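Local coordinates for putative cell adhesion protein (PDB 4DGU), which is a fimbrillin-like protein that probably serves as a pilus component in cell adhesion of a human gut bacterium, and binds zinc ions, at residues E44-A49 with L123-M128. Numbering follows the deposited sequence.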
loop_
_atom_site.group_PDB
_atom_site.type_symbol
_atom_site.label_atom_id
_atom_site.label_comp_id
_atom_site.label_asym_id
_atom_site.label_seq_id
_atom_site.Cartn_x
_atom_site.Cartn_y
_atom_site.Cartn_z
ATOM N N GLU A 44 -30.067 -26.484 4.386
ATOM C CA GLU A 44 -28.660 -26.657 4.727
ATOM C C GLU A 44 -28.539 -26.881 6.242
ATOM O O GLU A 44 -29.318 -26.320 7.022
ATOM C CB GLU A 44 -27.800 -25.470 4.251
ATOM C CG GLU A 44 -27.736 -25.329 2.736
ATOM C CD GLU A 44 -27.343 -26.590 1.983
ATOM O OE1 GLU A 44 -26.165 -27.002 2.078
ATOM O OE2 GLU A 44 -28.233 -27.200 1.347
ATOM N N VAL A 45 -27.606 -27.755 6.636
ATOM C CA VAL A 45 -27.367 -28.132 8.029
ATOM C C VAL A 45 -26.090 -27.415 8.538
ATOM O O VAL A 45 -25.061 -27.406 7.857
ATOM C CB VAL A 45 -27.266 -29.693 8.184
ATOM C CG1 VAL A 45 -26.990 -30.121 9.626
ATOM C CG2 VAL A 45 -28.514 -30.389 7.653
ATOM N N ILE A 46 -26.188 -26.821 9.744
ATOM C CA ILE A 46 -25.095 -26.172 10.482
ATOM C C ILE A 46 -24.931 -26.884 11.833
ATOM O O ILE A 46 -25.893 -27.468 12.343
ATOM C CB ILE A 46 -25.307 -24.637 10.701
ATOM C CG1 ILE A 46 -26.606 -24.340 11.503
ATOM C CG2 ILE A 46 -25.221 -23.833 9.397
ATOM C CD1 ILE A 46 -26.560 -23.128 12.292
ATOM N N SER A 47 -23.716 -26.822 12.402
ATOM C CA SER A 47 -23.422 -27.298 13.748
ATOM C C SER A 47 -23.539 -26.092 14.637
ATOM O O SER A 47 -22.781 -25.141 14.463
ATOM C CB SER A 47 -22.023 -27.901 13.842
ATOM O OG SER A 47 -21.924 -29.030 13.003
HETATM N N MSE A 48 -24.507 -26.081 15.547
HETATM C CA MSE A 48 -24.678 -24.936 16.412
HETATM C C MSE A 48 -24.600 -25.325 17.893
HETATM O O MSE A 48 -25.005 -26.416 18.262
HETATM C CB MSE A 48 -26.002 -24.264 16.094
HETATM C CG MSE A 48 -26.170 -22.970 16.819
HETATM SE SE MSE A 48 -27.781 -22.065 16.354
HETATM C CE MSE A 48 -29.072 -23.329 17.023
ATOM N N ALA A 49 -24.011 -24.455 18.721
ATOM C CA ALA A 49 -23.869 -24.635 20.161
ATOM C C ALA A 49 -23.991 -23.306 20.905
ATOM O O ALA A 49 -23.678 -22.239 20.364
ATOM C CB ALA A 49 -22.520 -25.259 20.485
ATOM N N LEU A 123 -27.570 -15.300 13.243
ATOM C CA LEU A 123 -26.182 -15.730 13.249
ATOM C C LEU A 123 -25.407 -14.915 12.234
ATOM O O LEU A 123 -25.791 -14.894 11.058
ATOM C CB LEU A 123 -26.043 -17.243 12.941
ATOM C CG LEU A 123 -26.425 -18.217 14.035
ATOM C CD1 LEU A 123 -26.569 -19.579 13.467
ATOM C CD2 LEU A 123 -25.369 -18.259 15.146
ATOM N N LYS A 124 -24.318 -14.250 12.697
ATOM C CA LYS A 124 -23.434 -13.401 11.871
ATOM C C LYS A 124 -22.228 -14.226 11.428
ATOM O O LYS A 124 -21.263 -14.410 12.191
ATOM C CB LYS A 124 -22.991 -12.118 12.619
ATOM C CG LYS A 124 -24.123 -11.305 13.279
ATOM C CD LYS A 124 -24.892 -10.447 12.302
ATOM C CE LYS A 124 -25.599 -9.298 12.983
ATOM N NZ LYS A 124 -24.678 -8.148 13.247
ATOM N N PHE A 125 -22.292 -14.723 10.175
ATOM C CA PHE A 125 -21.245 -15.565 9.642
ATOM C C PHE A 125 -20.060 -14.803 9.011
ATOM O O PHE A 125 -20.224 -13.881 8.201
ATOM C CB PHE A 125 -21.817 -16.529 8.604
ATOM C CG PHE A 125 -22.514 -17.715 9.225
ATOM C CD1 PHE A 125 -23.869 -17.656 9.548
ATOM C CD2 PHE A 125 -21.815 -18.895 9.492
ATOM C CE1 PHE A 125 -24.508 -18.763 10.119
ATOM C CE2 PHE A 125 -22.457 -19.990 10.072
ATOM C CZ PHE A 125 -23.797 -19.918 10.380
ATOM N N LYS A 126 -18.860 -15.199 9.433
ATOM C CA LYS A 126 -17.576 -14.845 8.869
ATOM C C LYS A 126 -17.180 -15.977 7.892
ATOM O O LYS A 126 -17.441 -17.138 8.220
ATOM C CB LYS A 126 -16.510 -14.734 9.984
ATOM C CG LYS A 126 -16.702 -13.633 11.002
ATOM C CD LYS A 126 -15.631 -13.694 12.079
ATOM C CE LYS A 126 -15.753 -12.596 13.120
ATOM N NZ LYS A 126 -14.822 -12.860 14.258
ATOM N N ARG A 127 -16.551 -15.674 6.728
ATOM C CA ARG A 127 -15.988 -16.708 5.844
ATOM C C ARG A 127 -14.532 -16.867 6.307
ATOM O O ARG A 127 -13.794 -15.873 6.305
ATOM C CB ARG A 127 -16.113 -16.357 4.350
ATOM C CG ARG A 127 -15.604 -17.456 3.400
ATOM C CD ARG A 127 -16.028 -17.235 1.962
ATOM N NE ARG A 127 -17.435 -17.580 1.736
ATOM C CZ ARG A 127 -18.432 -16.704 1.576
ATOM N NH1 ARG A 127 -18.191 -15.407 1.568
ATOM N NH2 ARG A 127 -19.676 -17.131 1.394
HETATM N N MSE A 128 -14.160 -18.076 6.801
HETATM C CA MSE A 128 -12.836 -18.373 7.389
HETATM C C MSE A 128 -11.818 -18.797 6.335
HETATM O O MSE A 128 -10.607 -18.706 6.578
HETATM C CB MSE A 128 -12.933 -19.432 8.503
HETATM C CG MSE A 128 -14.093 -19.209 9.491
HETATM SE SE MSE A 128 -14.198 -17.393 10.193
HETATM C CE MSE A 128 -12.489 -17.281 11.226
#
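Across the interior of a fimbrillin-like, transthyretin-clan β-domain, I46 and M48 of strand 45–49 meet L123 and F125 of strand 123–127. The two strands belong to one curled mixed sheet but are not paired: their axes come no closer than 11.7 Å, inclined at 118°, and no hydrogen bond joins them. Only side chains span the gap, burying 131 Å² in total.

The apolar contacts of L123 centre on one methyl, CD1. I46 and L123 reach toward each other tip to tip, CD1 of I46 lying 3.7 Å from CD1 of L123. M48, a selenomethionine, approaches the same methyl obliquely, its CG anti to the backbone N; the bend at chi3 (65°) sets CE farther from L123, leaving SE to meet its CD1.

The aromatic contact is looser. I46 places CG1 between its own N and carbonyl carbon (chi1 60°), and CG2 of I46 stands 4.3 Å from CZ of F125, approaching the ring obliquely.

I16 and I18 of strand 13–20 extend this apolar interior, I16 touching both M48 and L123 and I18 touching F125, while F58 packs on I46 and M48. Between the two strands, M48 SE lies 4.0 Å from L123 CD1.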